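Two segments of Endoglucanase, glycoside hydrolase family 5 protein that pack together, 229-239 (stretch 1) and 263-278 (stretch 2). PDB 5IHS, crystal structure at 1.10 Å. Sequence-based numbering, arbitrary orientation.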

ATOM      1  N   GLU A 229     -19.856  -2.954  -8.715  1.00 10.66           N
ATOM      2  CA  GLU A 229     -19.547  -4.365  -8.936  1.00 10.64           C
ATOM      3  C   GLU A 229     -18.290  -4.796  -8.177  1.00  9.39           C
ATOM      4  O   GLU A 229     -18.227  -5.916  -7.652  1.00  9.84           O
ATOM      5  N   LEU A 230     -17.276  -3.933  -8.110  1.00  8.79           N
ATOM      6  CA  LEU A 230     -16.071  -4.297  -7.371  1.00  8.31           C
ATOM      7  C   LEU A 230     -16.268  -4.155  -5.859  1.00  8.43           C
ATOM      8  O   LEU A 230     -15.685  -4.934  -5.093  1.00  8.52           O
ATOM      9  N   ARG A 231     -17.094  -3.200  -5.405  1.00  8.61           N
ATOM     10  CA  ARG A 231     -17.475  -3.188  -3.996  1.00  8.96           C
ATOM     11  C   ARG A 231     -18.207  -4.469  -3.623  1.00  9.13           C
ATOM     12  O   ARG A 231     -18.008  -5.008  -2.531  1.00  9.83           O
ATOM     13  N   ASN A 232     -19.035  -4.996  -4.531  1.00  9.02           N
ATOM     14  CA  ASN A 232     -19.734  -6.245  -4.248  1.00  9.58           C
ATOM     15  C   ASN A 232     -18.763  -7.415  -4.147  1.00  9.43           C
ATOM     16  O   ASN A 232     -18.930  -8.295  -3.290  1.00  9.56           O
ATOM     17  N   GLU A 233     -17.748  -7.448  -5.019  1.00  8.97           N
ATOM     18  CA  GLU A 233     -16.695  -8.457  -4.919  1.00  8.69           C
ATOM     19  C   GLU A 233     -16.007  -8.376  -3.561  1.00  8.39           C
ATOM     20  O   GLU A 233     -15.787  -9.395  -2.894  1.00  8.35           O
ATOM     21  N   ALA A 234     -15.644  -7.164  -3.139  1.00  7.72           N
ATOM     22  CA  ALA A 234     -15.002  -6.990  -1.842  1.00  7.78           C
ATOM     23  C   ALA A 234     -15.893  -7.483  -0.709  1.00  7.97           C
ATOM     24  O   ALA A 234     -15.432  -8.196   0.189  1.00  8.17           O
ATOM     25  N   GLN A 235     -17.180  -7.124  -0.738  1.00  8.39           N
ATOM     26  CA  GLN A 235     -18.095  -7.553   0.321  1.00  8.77           C
ATOM     27  C   GLN A 235     -18.195  -9.073   0.389  1.00  8.84           C
ATOM     28  O   GLN A 235     -18.229  -9.656   1.480  1.00  9.61           O
ATOM     29  N   LYS A 236     -18.238  -9.733  -0.772  1.00  8.71           N
ATOM     30  CA  LYS A 236     -18.298 -11.190  -0.789  1.00  9.39           C
ATOM     31  C   LYS A 236     -17.049 -11.808  -0.169  1.00  8.99           C
ATOM     32  O   LYS A 236     -17.131 -12.825   0.522  1.00 10.17           O
ATOM     33  N   ALA A 237     -15.881 -11.209  -0.395  1.00  8.06           N
ATOM     34  CA  ALA A 237     -14.670 -11.703   0.256  1.00  8.22           C
ATOM     35  C   ALA A 237     -14.734 -11.516   1.772  1.00  8.10           C
ATOM     36  O   ALA A 237     -14.318 -12.400   2.530  1.00  9.13           O
ATOM     37  N   LEU A 238     -15.243 -10.368   2.234  1.00  8.39           N
ATOM     38  CA  LEU A 238     -15.416 -10.161   3.667  1.00  8.66           C
ATOM     39  C   LEU A 238     -16.370 -11.193   4.252  1.00  9.55           C
ATOM     40  O   LEU A 238     -16.145 -11.709   5.361  1.00 10.31           O
ATOM     41  N   ASP A 239     -17.440 -11.518   3.514  1.00  9.57           N
ATOM     42  CA  ASP A 239     -18.394 -12.524   3.978  1.00 10.36           C
ATOM     43  C   ASP A 239     -17.718 -13.865   4.213  1.00 11.22           C
ATOM     44  O   ASP A 239     -18.173 -14.667   5.041  1.00 12.54           O
ATOM     45  N   GLU A 263     -17.048  12.001  -7.187  1.00  9.20           N
ATOM     46  CA  GLU A 263     -18.213  11.447  -6.501  1.00  9.97           C
ATOM     47  C   GLU A 263     -18.089   9.935  -6.325  1.00  9.01           C
ATOM     48  O   GLU A 263     -18.412   9.403  -5.251  1.00  9.39           O
ATOM     49  N   GLU A 264     -17.592   9.225  -7.339  1.00  8.91           N
ATOM     50  CA  GLU A 264     -17.427   7.785  -7.172  1.00  8.65           C
ATOM     51  C   GLU A 264     -16.333   7.472  -6.158  1.00  8.31           C
ATOM     52  O   GLU A 264     -16.455   6.510  -5.393  1.00  8.23           O
ATOM     53  N   THR A 265     -15.265   8.280  -6.127  1.00  7.70           N
ATOM     54  CA  THR A 265     -14.244   8.092  -5.099  1.00  7.57           C
ATOM     55  C   THR A 265     -14.868   8.183  -3.708  1.00  7.45           C
ATOM     56  O   THR A 265     -14.558   7.375  -2.825  1.00  7.67           O
ATOM     57  N   ALA A 266     -15.779   9.142  -3.509  1.00  7.61           N
ATOM     58  CA  ALA A 266     -16.438   9.290  -2.214  1.00  8.13           C
ATOM     59  C   ALA A 266     -17.290   8.072  -1.862  1.00  7.77           C
ATOM     60  O   ALA A 266     -17.382   7.704  -0.689  1.00  8.57           O
ATOM     61  N   LEU A 267     -17.935   7.439  -2.853  1.00  8.30           N
ATOM     62  CA  LEU A 267     -18.668   6.204  -2.573  1.00  8.97           C
ATOM     63  C   LEU A 267     -17.723   5.108  -2.108  1.00  8.58           C
ATOM     64  O   LEU A 267     -18.070   4.315  -1.220  1.00  9.30           O
ATOM     65  N   TRP A 268     -16.523   5.051  -2.686  1.00  7.29           N
ATOM     66  CA  TRP A 268     -15.529   4.109  -2.204  1.00  7.23           C
ATOM     67  C   TRP A 268     -15.081   4.446  -0.786  1.00  7.40           C
ATOM     68  O   TRP A 268     -14.967   3.546   0.050  1.00  7.66           O
ATOM     69  N   TYR A 269     -14.787   5.724  -0.499  1.00  7.43           N
ATOM     70  CA  TYR A 269     -14.401   6.078   0.866  1.00  7.84           C
ATOM     71  C   TYR A 269     -15.472   5.659   1.868  1.00  8.06           C
ATOM     72  O   TYR A 269     -15.155   5.181   2.963  1.00  8.81           O
ATOM     73  N   GLU A 270     -16.748   5.848   1.514  1.00  8.65           N
ATOM     74  CA  GLU A 270     -17.837   5.458   2.409  1.00  9.52           C
ATOM     75  C   GLU A 270     -17.776   3.964   2.715  1.00  8.81           C
ATOM     76  O   GLU A 270     -17.884   3.541   3.872  1.00  9.78           O
ATOM     77  N   PHE A 271     -17.594   3.149   1.678  1.00  8.15           N
ATOM     78  CA  PHE A 271     -17.497   1.700   1.846  1.00  8.34           C
ATOM     79  C   PHE A 271     -16.277   1.309   2.674  1.00  7.48           C
ATOM     80  O   PHE A 271     -16.370   0.491   3.598  1.00  8.30           O
ATOM     81  N   LEU A 272     -15.117   1.879   2.345  1.00  7.52           N
ATOM     82  CA  LEU A 272     -13.895   1.513   3.048  1.00  7.52           C
ATOM     83  C   LEU A 272     -13.975   1.897   4.519  1.00  7.56           C
ATOM     84  O   LEU A 272     -13.588   1.114   5.395  1.00  7.70           O
ATOM     85  N   ASP A 273     -14.503   3.084   4.817  1.00  8.01           N
ATOM     86  CA  ASP A 273     -14.639   3.494   6.210  1.00  8.53           C
ATOM     87  C   ASP A 273     -15.637   2.609   6.949  1.00  8.80           C
ATOM     88  O   ASP A 273     -15.434   2.290   8.127  1.00  9.83           O
ATOM     89  N   ALA A 274     -16.726   2.214   6.282  1.00  9.31           N
ATOM     90  CA  ALA A 274     -17.719   1.365   6.933  1.00 10.66           C
ATOM     91  C   ALA A 274     -17.114   0.044   7.387  1.00 10.16           C
ATOM     92  O   ALA A 274     -17.560  -0.528   8.390  1.00 12.39           O
ATOM     93  N   HIS A 275     -16.110  -0.449   6.663  1.00  8.56           N
ATOM     94  CA  HIS A 275     -15.462  -1.730   6.929  1.00  8.31           C
ATOM     95  C   HIS A 275     -14.074  -1.575   7.532  1.00  8.00           C
ATOM     96  O   HIS A 275     -13.365  -2.568   7.698  1.00  8.55           O
ATOM     97  N   LYS A 276     -13.680  -0.351   7.870  1.00  7.81           N
ATOM     98  CA  LYS A 276     -12.379  -0.075   8.470  1.00  8.26           C
ATOM     99  C   LYS A 276     -11.232  -0.652   7.632  1.00  7.86           C
ATOM    100  O   LYS A 276     -10.263  -1.206   8.164  1.00  8.87           O
ATOM    101  N   ILE A 277     -11.322  -0.466   6.315  1.00  7.12           N
ATOM    102  CA  ILE A 277     -10.305  -0.931   5.372  1.00  6.85           C
ATOM    103  C   ILE A 277      -9.309   0.195   5.117  1.00  6.48           C
ATOM    104  O   ILE A 277      -9.690   1.314   4.748  1.00  7.27           O
ATOM    105  N   SER A 278      -8.024  -0.102   5.312  1.00  6.15           N
ATOM    106  CA  SER A 278      -6.975   0.881   5.097  1.00  6.09           C
ATOM    107  C   SER A 278      -6.790   1.157   3.605  1.00  6.11           C
ATOM    108  O   SER A 278      -7.027   0.288   2.756  1.00  6.27           O
TER

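This is a side-by-side contact between two nearly parallel helices, built around one long arginine that lies across the aromatic side chains of its neighbour and ends in a salt bridge. The helix axes run 10° apart and come no closer than 11.4 Å, so side chains must fill the space between them. Together the two stretches bury 517 Å².

Arg231 gives the most area of any residue here, 148 Å². Its CA-to-CB bond points sideways, but its chi angles (m, t, m, then -84°) carry the guanidinium to the second helix. There the side chain sits as a knob among Glu264, Leu267, Trp268 and Phe271. Both terminal nitrogens bond to one carboxylate oxygen: Arg231 NH1 to Glu264 OE2 is 2.8 Å, and Arg231 NH2 to Glu264 OE2 is 2.9 Å. Glu264 has chi1 t and chi2 p; its CA-to-CB bond is also sideways, and its end comes nearer, within reach of the guanidinium. Leu267 CB lies over one face of the guanidinium.

Trp268 (chi1 m, -84°) offers a ring face to the arginine. Arg231 CG lies 3.5 Å from the centroid of the Trp268 six-membered ring, a CH-pi contact. Arg231 CZ lies 4.5 Å from the centroid of the Trp268 five-membered ring, a cation-pi contact. Arg231 NH1 and Trp268 NE1 are 3.2 Å apart, but both are donors and do not bond; Trp268 NE1 is satisfied elsewhere in the structure. Leu230 (t, p) adds an apolar contact, with its CG 3.9 Å from Trp268 CH2.

Phe271 (chi1 t) points toward the first helix. Phe271 CB is 3.7 Å from Arg231 CD, and Arg231 CG lies over one face of the Phe271 ring. The aliphatic part of the arginine thus touches both aromatic residues. Further along, Ala234 also points in, and its CB is 3.8 Å from Phe271 CZ.

The contact continues past the end of the second helix. His275 (chi1 m), the first residue to leave helical geometry, points toward the first helix. Leu238 (m, t) points toward the second stretch and places its CD1 3.9 Å from the centroid of the His275 ring, over its face. The same Leu238 CD1 is 4.4 Å from Ile277 CD1, a looser apolar contact. Gln235 (t, p) brings its OE1 to 3.2 Å from His275 NE2, but the angle is too poor for a hydrogen bond. Its amide is held within its own helix, where Gln235 NE2 donates to Asp239 OD1 at 3.0 Å.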

ATOM      1  CB  GLU A 229     -19.420  -4.655 -10.429  1.00 12.96           C
ATOM      2  CG  GLU A 229     -18.136  -4.200 -11.089  1.00 17.83           C
ATOM      3  CD  GLU A 229     -17.920  -2.693 -11.121  1.00 20.80           C
ATOM      4  OE1 GLU A 229     -18.882  -1.905 -10.957  1.00 22.74           O
ATOM      5  OE2 GLU A 229     -16.763  -2.298 -11.339  1.00 20.87           O
ATOM      6  CB  LEU A 230     -14.853  -3.522  -7.894  1.00  8.18           C
ATOM      7  CG  LEU A 230     -13.496  -3.990  -7.356  1.00  8.25           C
ATOM      8  CD1 LEU A 230     -13.185  -5.433  -7.734  1.00  9.02           C
ATOM      9  CD2 LEU A 230     -12.376  -3.075  -7.860  1.00  8.14           C
ATOM     10  CB  ARG A 231     -18.322  -1.960  -3.667  1.00  9.25           C
ATOM     11  CG  ARG A 231     -17.533  -0.660  -3.676  1.00 10.11           C
ATOM     12  CD  ARG A 231     -18.340   0.516  -3.115  1.00 10.71           C
ATOM     13  NE  ARG A 231     -19.372   0.996  -4.028  1.00 10.59           N
ATOM     14  CZ  ARG A 231     -19.174   1.857  -5.021  1.00 10.28           C
ATOM     15  NH1 ARG A 231     -17.967   2.347  -5.265  1.00 11.09           N
ATOM     16  NH2 ARG A 231     -20.198   2.238  -5.776  1.00 11.08           N
ATOM     17  CB  ASN A 232     -20.780  -6.530  -5.329  1.00 11.45           C
ATOM     18  CG  ASN A 232     -21.961  -5.597  -5.271  1.00 13.90           C
ATOM     19  OD1 ASN A 232     -22.197  -4.934  -4.263  1.00 14.73           O
ATOM     20  ND2 ASN A 232     -22.719  -5.542  -6.361  1.00 15.16           N
ATOM     21  CB  GLU A 233     -15.697  -8.232  -6.065  1.00  9.51           C
ATOM     22  CG  GLU A 233     -14.407  -9.058  -6.039  1.00  9.89           C
ATOM     23  CD  GLU A 233     -14.583 -10.489  -6.498  1.00 10.66           C
ATOM     24  OE1 GLU A 233     -15.628 -10.796  -7.120  1.00 13.62           O
ATOM     25  OE2 GLU A 233     -13.665 -11.299  -6.235  1.00 10.78           O
ATOM     26  CB  ALA A 234     -14.640  -5.519  -1.657  1.00  8.28           C
ATOM     27  CB  GLN A 235     -19.477  -6.931   0.106  1.00 10.49           C
ATOM     28  CG  GLN A 235     -20.497  -7.320   1.164  1.00 12.34           C
ATOM     29  CD  GLN A 235     -20.129  -6.775   2.543  1.00 13.49           C
ATOM     30  OE1 GLN A 235     -20.086  -5.556   2.749  1.00 15.83           O
ATOM     31  NE2 GLN A 235     -19.834  -7.671   3.485  1.00 14.22           N
ATOM     32  CB  LYS A 236     -18.535 -11.687  -2.220  1.00 10.90           C
ATOM     33  CG  LYS A 236     -19.940 -11.374  -2.732  1.00 15.70           C
ATOM     34  CD  LYS A 236     -20.145 -11.759  -4.187  1.00 20.40           C
ATOM     35  CE  LYS A 236     -21.491 -11.245  -4.698  1.00 23.49           C
ATOM     36  NZ  LYS A 236     -21.852 -11.763  -6.046  1.00 25.58           N
ATOM     37  CB  ALA A 237     -13.440 -11.007  -0.328  1.00  8.67           C
ATOM     38  CB  LEU A 238     -15.925  -8.743   3.920  1.00  9.37           C
ATOM     39  CG  LEU A 238     -15.006  -7.604   3.479  1.00  9.51           C
ATOM     40  CD1 LEU A 238     -15.714  -6.271   3.670  1.00 10.92           C
ATOM     41  CD2 LEU A 238     -13.698  -7.624   4.236  1.00  9.98           C
ATOM     42  CB  ASP A 239     -19.478 -12.740   2.922  1.00 11.35           C
ATOM     43  CG  ASP A 239     -20.414 -11.557   2.755  1.00 12.93           C
ATOM     44  OD1 ASP A 239     -20.420 -10.633   3.598  1.00 12.38           O
ATOM     45  OD2 ASP A 239     -21.178 -11.578   1.763  1.00 14.84           O
ATOM     46  CB  GLU A 263     -19.509  11.855  -7.203  1.00 11.19           C
ATOM     47  CG  GLU A 263     -19.822  13.358  -7.048  1.00 12.55           C
ATOM     48  CD  GLU A 263     -20.315  13.755  -5.649  1.00 13.01           C
ATOM     49  OE1 GLU A 263     -20.972  12.928  -4.977  1.00 12.56           O
ATOM     50  OE2 GLU A 263     -20.067  14.914  -5.224  1.00 14.69           O
ATOM     51  CB  GLU A 264     -17.161   7.094  -8.513  1.00  9.31           C
ATOM     52  CG  GLU A 264     -17.153   5.567  -8.409  1.00 10.14           C
ATOM     53  CD  GLU A 264     -18.528   4.958  -8.166  1.00 11.68           C
ATOM     54  OE1 GLU A 264     -19.533   5.540  -8.636  1.00 12.61           O
ATOM     55  OE2 GLU A 264     -18.592   3.898  -7.504  1.00 13.19           O
ATOM     56  CB  THR A 265     -13.102   9.106  -5.261  1.00  7.98           C
ATOM     57  OG1 THR A 265     -12.493   8.996  -6.553  1.00  7.89           O
ATOM     58  CG2 THR A 265     -12.011   8.875  -4.232  1.00  8.52           C
ATOM     59  CB  ALA A 266     -17.286  10.562  -2.195  1.00  8.74           C
ATOM     60  CB  LEU A 267     -19.458   5.733  -3.794  1.00  9.59           C
ATOM     61  CG  LEU A 267     -20.614   6.630  -4.236  1.00 10.75           C
ATOM     62  CD1 LEU A 267     -21.323   5.985  -5.403  1.00 11.73           C
ATOM     63  CD2 LEU A 267     -21.592   6.916  -3.104  1.00 11.59           C
ATOM     64  CB  TRP A 268     -14.341   4.056  -3.155  1.00  7.28           C
ATOM     65  CG  TRP A 268     -14.543   3.135  -4.312  1.00  7.15           C
ATOM     66  CD1 TRP A 268     -14.902   3.460  -5.586  1.00  7.89           C
ATOM     67  CD2 TRP A 268     -14.369   1.717  -4.290  1.00  7.26           C
ATOM     68  NE1 TRP A 268     -14.957   2.320  -6.364  1.00  8.07           N
ATOM     69  CE2 TRP A 268     -14.631   1.237  -5.590  1.00  8.16           C
ATOM     70  CE3 TRP A 268     -14.000   0.810  -3.298  1.00  7.37           C
ATOM     71  CZ2 TRP A 268     -14.531  -0.117  -5.919  1.00  8.55           C
ATOM     72  CZ3 TRP A 268     -13.901  -0.529  -3.621  1.00  8.35           C
ATOM     73  CH2 TRP A 268     -14.166  -0.980  -4.918  1.00  9.03           C
ATOM     74  CB  TYR A 269     -14.140   7.574   0.994  1.00  8.64           C
ATOM     75  CG  TYR A 269     -12.887   8.127   0.350  1.00  7.79           C
ATOM     76  CD1 TYR A 269     -11.703   7.396   0.260  1.00  8.49           C
ATOM     77  CD2 TYR A 269     -12.884   9.429  -0.116  1.00  8.36           C
ATOM     78  CE1 TYR A 269     -10.566   7.948  -0.308  1.00  8.38           C
ATOM     79  CE2 TYR A 269     -11.755   9.992  -0.668  1.00  8.60           C
ATOM     80  CZ  TYR A 269     -10.593   9.260  -0.761  1.00  8.31           C
ATOM     81  OH  TYR A 269      -9.480   9.861  -1.318  1.00  8.41           O
ATOM     82  CB  GLU A 270     -19.165   5.833   1.756  1.00 12.32           C
ATOM     83  CG  GLU A 270     -20.410   5.473   2.512  1.00 15.90           C
ATOM     84  CD  GLU A 270     -21.631   6.069   1.825  1.00 19.37           C
ATOM     85  OE1 GLU A 270     -21.944   5.641   0.691  1.00 20.40           O
ATOM     86  OE2 GLU A 270     -22.253   6.999   2.387  1.00 22.59           O
ATOM     87  CB  PHE A 271     -17.440   1.060   0.460  1.00  9.19           C
ATOM     88  CG  PHE A 271     -17.195  -0.422   0.472  1.00  9.56           C
ATOM     89  CD1 PHE A 271     -18.230  -1.308   0.718  1.00 11.50           C
ATOM     90  CD2 PHE A 271     -15.930  -0.932   0.207  1.00 10.47           C
ATOM     91  CE1 PHE A 271     -18.003  -2.676   0.726  1.00 12.65           C
ATOM     92  CE2 PHE A 271     -15.703  -2.297   0.212  1.00 11.93           C
ATOM     93  CZ  PHE A 271     -16.742  -3.164   0.467  1.00 12.31           C
ATOM     94  CB  LEU A 272     -12.679   2.154   2.384  1.00  8.00           C
ATOM     95  CG  LEU A 272     -12.480   1.765   0.913  1.00  9.28           C
ATOM     96  CD1 LEU A 272     -11.402   2.622   0.279  1.00 11.64           C
ATOM     97  CD2 LEU A 272     -12.153   0.276   0.770  1.00  9.92           C
ATOM     98  CB  ASP A 273     -15.064   4.959   6.282  1.00  9.28           C
ATOM     99  CG  ASP A 273     -13.938   5.927   5.936  1.00  9.91           C
ATOM    100  OD1 ASP A 273     -12.743   5.539   5.921  1.00 10.33           O
ATOM    101  OD2 ASP A 273     -14.276   7.115   5.711  1.00 12.19           O
ATOM    102  CB  ALA A 274     -18.888   1.105   5.982  1.00 11.66           C
ATOM    103  CB  HIS A 275     -15.419  -2.561   5.647  1.00  8.95           C
ATOM    104  CG  HIS A 275     -16.779  -2.929   5.170  1.00  9.97           C
ATOM    105  ND1 HIS A 275     -17.485  -3.980   5.718  1.00 10.83           N
ATOM    106  CD2 HIS A 275     -17.611  -2.328   4.288  1.00 12.18           C
ATOM    107  CE1 HIS A 275     -18.673  -4.048   5.144  1.00 11.94           C
ATOM    108  NE2 HIS A 275     -18.775  -3.059   4.274  1.00 12.79           N
ATOM    109  CB  LYS A 276     -12.326  -0.559   9.924  1.00  9.51           C
ATOM    110  CG  LYS A 276     -13.426   0.056  10.774  1.00 12.54           C
ATOM    111  CD  LYS A 276     -13.437  -0.498  12.176  1.00 16.21           C
ATOM    112  CE  LYS A 276     -14.540   0.114  13.042  1.00 19.92           C
ATOM    113  NZ  LYS A 276     -15.800   0.454  12.338  1.00 21.88           N
ATOM    114  CB  ILE A 277     -10.949  -1.409   4.057  1.00  7.29           C
ATOM    115  CG1 ILE A 277     -11.871  -2.602   4.330  1.00  8.71           C
ATOM    116  CG2 ILE A 277      -9.867  -1.771   3.043  1.00  7.40           C
ATOM    117  CD1 ILE A 277     -12.718  -3.033   3.125  1.00  9.16           C
ATOM    118  CB  SER A 278      -5.664   0.351   5.676  1.00  6.40           C
ATOM    119  OG  SER A 278      -5.700   0.229   7.094  1.00  7.06           O
TER